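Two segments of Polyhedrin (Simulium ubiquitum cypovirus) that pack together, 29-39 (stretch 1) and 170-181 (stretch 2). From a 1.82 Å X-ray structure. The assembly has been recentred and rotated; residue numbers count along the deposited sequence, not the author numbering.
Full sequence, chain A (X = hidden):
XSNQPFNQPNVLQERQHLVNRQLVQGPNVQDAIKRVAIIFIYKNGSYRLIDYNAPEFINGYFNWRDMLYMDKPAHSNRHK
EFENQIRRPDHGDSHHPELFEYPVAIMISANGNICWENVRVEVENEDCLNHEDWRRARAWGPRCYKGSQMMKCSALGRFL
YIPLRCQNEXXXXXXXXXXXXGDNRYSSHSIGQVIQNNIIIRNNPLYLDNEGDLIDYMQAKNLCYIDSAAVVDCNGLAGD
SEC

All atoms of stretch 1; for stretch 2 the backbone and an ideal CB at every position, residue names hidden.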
# COMPACT_ATOMS: atom_id res chain seq x y z
N VAL A 29 -11.17 -21.95 8.69
CA VAL A 29 -12.11 -21.08 9.38
C VAL A 29 -12.11 -19.73 8.68
O VAL A 29 -11.06 -19.22 8.29
CB VAL A 29 -11.72 -20.88 10.86
CG1 VAL A 29 -12.66 -19.89 11.54
CG2 VAL A 29 -11.71 -22.21 11.59
N GLN A 30 -13.29 -19.13 8.51
CA GLN A 30 -13.37 -17.83 7.86
C GLN A 30 -12.58 -16.80 8.67
O GLN A 30 -12.65 -16.76 9.89
CB GLN A 30 -14.83 -17.38 7.68
CG GLN A 30 -15.55 -18.10 6.55
CD GLN A 30 -14.94 -17.81 5.19
OE1 GLN A 30 -14.97 -16.67 4.72
NE2 GLN A 30 -14.39 -18.83 4.55
N ASP A 31 -11.81 -15.98 7.95
CA ASP A 31 -10.89 -15.02 8.55
C ASP A 31 -9.64 -15.67 9.14
O ASP A 31 -8.89 -15.04 9.88
CB ASP A 31 -11.59 -14.14 9.59
CG ASP A 31 -12.13 -12.85 8.99
OD1 ASP A 31 -12.18 -12.75 7.75
OD2 ASP A 31 -12.51 -11.94 9.76
N ALA A 32 -9.42 -16.94 8.82
CA ALA A 32 -8.13 -17.57 9.10
C ALA A 32 -7.09 -16.94 8.18
O ALA A 32 -7.43 -16.44 7.11
CB ALA A 32 -8.21 -19.07 8.89
N ILE A 33 -5.84 -16.97 8.60
CA ILE A 33 -4.77 -16.37 7.81
C ILE A 33 -4.37 -17.24 6.62
O ILE A 33 -4.34 -18.46 6.71
CB ILE A 33 -3.52 -16.11 8.68
CG1 ILE A 33 -3.75 -14.90 9.60
CG2 ILE A 33 -2.29 -15.88 7.81
CD1 ILE A 33 -3.92 -13.59 8.86
N LYS A 34 -4.07 -16.58 5.51
CA LYS A 34 -3.45 -17.23 4.36
C LYS A 34 -2.02 -16.74 4.29
O LYS A 34 -1.74 -15.60 4.66
CB LYS A 34 -4.19 -16.90 3.06
CG LYS A 34 -5.56 -17.57 2.92
CD LYS A 34 -6.60 -16.92 3.82
CE LYS A 34 -7.89 -17.72 3.85
NZ LYS A 34 -8.83 -17.19 4.88
N ARG A 35 -1.11 -17.58 3.81
CA ARG A 35 0.31 -17.23 3.80
C ARG A 35 1.00 -17.60 2.49
O ARG A 35 0.92 -18.74 2.02
CB ARG A 35 1.02 -17.89 4.99
CG ARG A 35 2.41 -17.33 5.27
CD ARG A 35 2.87 -17.66 6.69
NE ARG A 35 4.14 -17.02 7.01
CZ ARG A 35 4.87 -17.28 8.09
NH1 ARG A 35 4.46 -18.20 8.97
NH2 ARG A 35 6.01 -16.64 8.30
N VAL A 36 1.66 -16.61 1.90
CA VAL A 36 2.33 -16.78 0.62
C VAL A 36 3.79 -16.36 0.73
O VAL A 36 4.10 -15.28 1.25
CB VAL A 36 1.66 -15.93 -0.48
CG1 VAL A 36 2.55 -15.83 -1.72
CG2 VAL A 36 0.30 -16.49 -0.85
N ALA A 37 4.69 -17.21 0.24
CA ALA A 37 6.10 -16.85 0.16
C ALA A 37 6.52 -16.67 -1.29
O ALA A 37 6.46 -17.62 -2.08
CB ALA A 37 6.96 -17.90 0.84
N ILE A 38 6.92 -15.46 -1.65
CA ILE A 38 7.52 -15.20 -2.95
C ILE A 38 9.03 -15.33 -2.80
O ILE A 38 9.64 -14.60 -2.01
CB ILE A 38 7.21 -13.78 -3.46
CG1 ILE A 38 5.71 -13.48 -3.37
CG2 ILE A 38 7.71 -13.61 -4.88
CD1 ILE A 38 4.84 -14.34 -4.27
N ILE A 39 9.63 -16.25 -3.55
CA ILE A 39 11.05 -16.51 -3.44
C ILE A 39 11.76 -16.30 -4.78
O ILE A 39 11.45 -16.98 -5.76
CB ILE A 39 11.31 -17.96 -2.98
CG1 ILE A 39 10.42 -18.30 -1.79
CG2 ILE A 39 12.79 -18.15 -2.64
CD1 ILE A 39 10.39 -19.77 -1.46
N UNK A 170 8.44 -8.20 -14.54
CA UNK A 170 8.04 -7.91 -13.18
C UNK A 170 6.92 -8.88 -12.80
O UNK A 170 6.72 -9.88 -13.48
CB UNK A 170 7.60 -6.45 -13.03
N UNK A 171 6.19 -8.59 -11.72
CA UNK A 171 5.25 -9.57 -11.18
C UNK A 171 4.00 -8.95 -10.57
O UNK A 171 4.08 -7.94 -9.86
CB UNK A 171 5.95 -10.42 -10.12
N UNK A 172 2.85 -9.55 -10.85
CA UNK A 172 1.59 -9.16 -10.23
C UNK A 172 0.84 -10.43 -9.85
O UNK A 172 0.83 -11.40 -10.61
CB UNK A 172 0.75 -8.28 -11.16
N UNK A 173 0.22 -10.44 -8.67
CA UNK A 173 -0.42 -11.67 -8.18
C UNK A 173 -1.66 -11.44 -7.33
O UNK A 173 -1.85 -10.36 -6.75
CB UNK A 173 0.59 -12.48 -7.36
N UNK A 174 -2.49 -12.47 -7.24
CA UNK A 174 -3.71 -12.44 -6.44
C UNK A 174 -4.01 -13.83 -5.90
O UNK A 174 -4.16 -14.78 -6.66
CB UNK A 174 -4.89 -11.92 -7.26
N UNK A 175 -4.08 -13.95 -4.57
CA UNK A 175 -4.44 -15.21 -3.93
C UNK A 175 -5.60 -14.98 -2.97
O UNK A 175 -5.39 -14.61 -1.82
CB UNK A 175 -3.24 -15.81 -3.19
N UNK A 176 -6.84 -15.21 -3.44
CA UNK A 176 -8.04 -14.90 -2.66
C UNK A 176 -8.56 -16.09 -1.84
O UNK A 176 -8.41 -17.24 -2.25
CB UNK A 176 -9.14 -14.41 -3.60
N UNK A 177 -9.18 -15.79 -0.70
CA UNK A 177 -9.73 -16.83 0.17
C UNK A 177 -10.94 -17.51 -0.47
O UNK A 177 -11.64 -16.90 -1.29
CB UNK A 177 -10.12 -16.24 1.52
N UNK A 178 -11.17 -18.76 -0.10
CA UNK A 178 -12.45 -19.41 -0.37
C UNK A 178 -13.47 -18.84 0.59
O UNK A 178 -13.13 -18.44 1.71
CB UNK A 178 -12.35 -20.93 -0.23
N UNK A 179 -14.73 -18.81 0.17
CA UNK A 179 -15.82 -18.45 1.06
C UNK A 179 -16.31 -19.68 1.80
O UNK A 179 -15.92 -20.81 1.47
CB UNK A 179 -16.97 -17.80 0.28
N UNK A 180 -17.16 -19.47 2.80
CA UNK A 180 -17.82 -20.56 3.49
C UNK A 180 -19.01 -20.99 2.65
O UNK A 180 -20.04 -20.32 2.63
CB UNK A 180 -18.25 -20.15 4.90
N UNK A 181 -18.87 -22.11 1.94
CA UNK A 181 -19.90 -22.57 1.03
C UNK A 181 -20.27 -21.48 0.04
O UNK A 181 -19.40 -20.90 -0.61
CB UNK A 181 -21.14 -23.03 1.81

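The two stretches run roughly antiparallel, their end-to-end directions 164° apart. They diverge towards position 170, so at 171 and 173 a side chain must be long to reach stretch 1.

Position 170 is out of reach of stretch 1, which sets no preference. It is Ser170.

Position 171 points its CB toward stretch 1, but no atom of stretch 1 lies within 5.5 Å of it. Ile38 offers an apolar surface across the gap. A long apolar side chain would suit: leucine, isoleucine, methionine or phenylalanine. It is Leu171, and its CD2 lies 4.2 Å from Ile38 CG2.

Position 172 is out of reach, with no preference. It is Lys172.

Position 173 points toward stretch 1, with its CA 10.1 Å from the CA of Ile38. The distance favours a large side chain, apolar to match Ile38. It is Phe173, with chi1 near p. The ring still makes no close contact with stretch 1.

Position 174 is out of reach again, as the strand alternation predicts. It is Lys174.

Position 175 points toward stretch 1, and its ideal CB is 4.3 Å from Val36 CG2. An apolar residue is expected, whether branched or aromatic. It is Phe175. Val36 CG2 sits over one face of the ring, 4.2 Å from the centroid, in a CH-pi contact.

Position 176 points away, and its phi of -93° singles out no residue type. It is Pro176.

Position 177 points toward Lys34, and its ideal CB is 3.5 Å from Lys34 CE. So close an approach favours a small residue, such as serine, alanine or glycine. It is Ser177, whose OG lies 3.3 Å from Lys34 CE. Within stretch 1, Lys34 NZ donates to Ala32 O at 2.7 Å.

Position 178 points sideways, so many side chains would fit. Its backbone matters more: Gln30 NE2 donates to the carbonyl O of 178 at 3.1 Å, almost linearly. It is Arg178, and the end of its side chain leads away.

Position 179 points away, with its ideal CB 5.0 Å from Gln30 OE1, so many residues would suit. It is Met179, whose SD is 4.2 Å from Gln30 OE1.

Position 180 points toward Gln30, and its ideal CB is 3.8 Å from Gln30 CG. A small or flexible side chain would suit. It is Ser180. Water 1 accepts from Ser180 N at 2.9 Å and donates a weak bond to Gln30 OE1 at 3.2 Å.

Position 181 is out of reach. Its positive phi of 54° favours glycine, and it is Gly181.

Stretch 2 (170-181) SLKFKFPSRMSG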
# COMPACT_ATOMS: atom_id res chain seq x y z
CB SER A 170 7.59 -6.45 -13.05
OG SER A 170 6.53 -6.16 -13.95
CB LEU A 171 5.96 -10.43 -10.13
CG LEU A 171 5.21 -11.66 -9.61
CD1 LEU A 171 5.17 -12.75 -10.66
CD2 LEU A 171 5.86 -12.17 -8.33
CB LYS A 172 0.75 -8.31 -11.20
CG LYS A 172 -0.40 -7.56 -10.53
CD LYS A 172 -1.06 -6.56 -11.49
CE LYS A 172 -1.95 -7.27 -12.51
NZ LYS A 172 -2.67 -6.30 -13.39
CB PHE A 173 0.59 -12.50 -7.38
CG PHE A 173 1.30 -11.72 -6.31
CD1 PHE A 173 0.76 -11.62 -5.04
CD2 PHE A 173 2.50 -11.10 -6.57
CE1 PHE A 173 1.41 -10.90 -4.05
CE2 PHE A 173 3.16 -10.38 -5.59
CZ PHE A 173 2.61 -10.28 -4.32
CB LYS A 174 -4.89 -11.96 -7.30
CG LYS A 174 -6.17 -11.75 -6.50
CD LYS A 174 -7.38 -12.40 -7.17
CE LYS A 174 -7.73 -11.74 -8.49
NZ LYS A 174 -9.13 -12.05 -8.89
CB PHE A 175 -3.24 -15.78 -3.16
CG PHE A 175 -2.03 -16.01 -4.02
CD1 PHE A 175 -1.87 -17.19 -4.72
CD2 PHE A 175 -1.04 -15.04 -4.12
CE1 PHE A 175 -0.75 -17.40 -5.51
CE2 PHE A 175 0.07 -15.25 -4.91
CZ PHE A 175 0.22 -16.43 -5.60
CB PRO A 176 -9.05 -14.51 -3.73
CG PRO A 176 -8.68 -15.38 -4.90
CD PRO A 176 -7.18 -15.63 -4.81
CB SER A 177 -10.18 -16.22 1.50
OG SER A 177 -9.21 -15.35 2.05
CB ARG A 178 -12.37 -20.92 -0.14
CG ARG A 178 -11.66 -21.72 -1.20
CD ARG A 178 -11.96 -23.20 -0.98
NE ARG A 178 -11.12 -24.09 -1.78
CZ ARG A 178 -9.95 -24.59 -1.38
NH1 ARG A 178 -9.46 -24.28 -0.19
NH2 ARG A 178 -9.28 -25.41 -2.18
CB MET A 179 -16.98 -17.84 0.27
CG MET A 179 -16.66 -16.48 -0.33
SD MET A 179 -16.19 -15.29 0.93
CE MET A 179 -15.55 -13.96 -0.09
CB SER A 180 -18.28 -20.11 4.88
OG SER A 180 -18.89 -21.18 5.58
O HOH W 1 -18.00 -16.85 3.57
O HOH W 2 -13.17 -15.68 3.11
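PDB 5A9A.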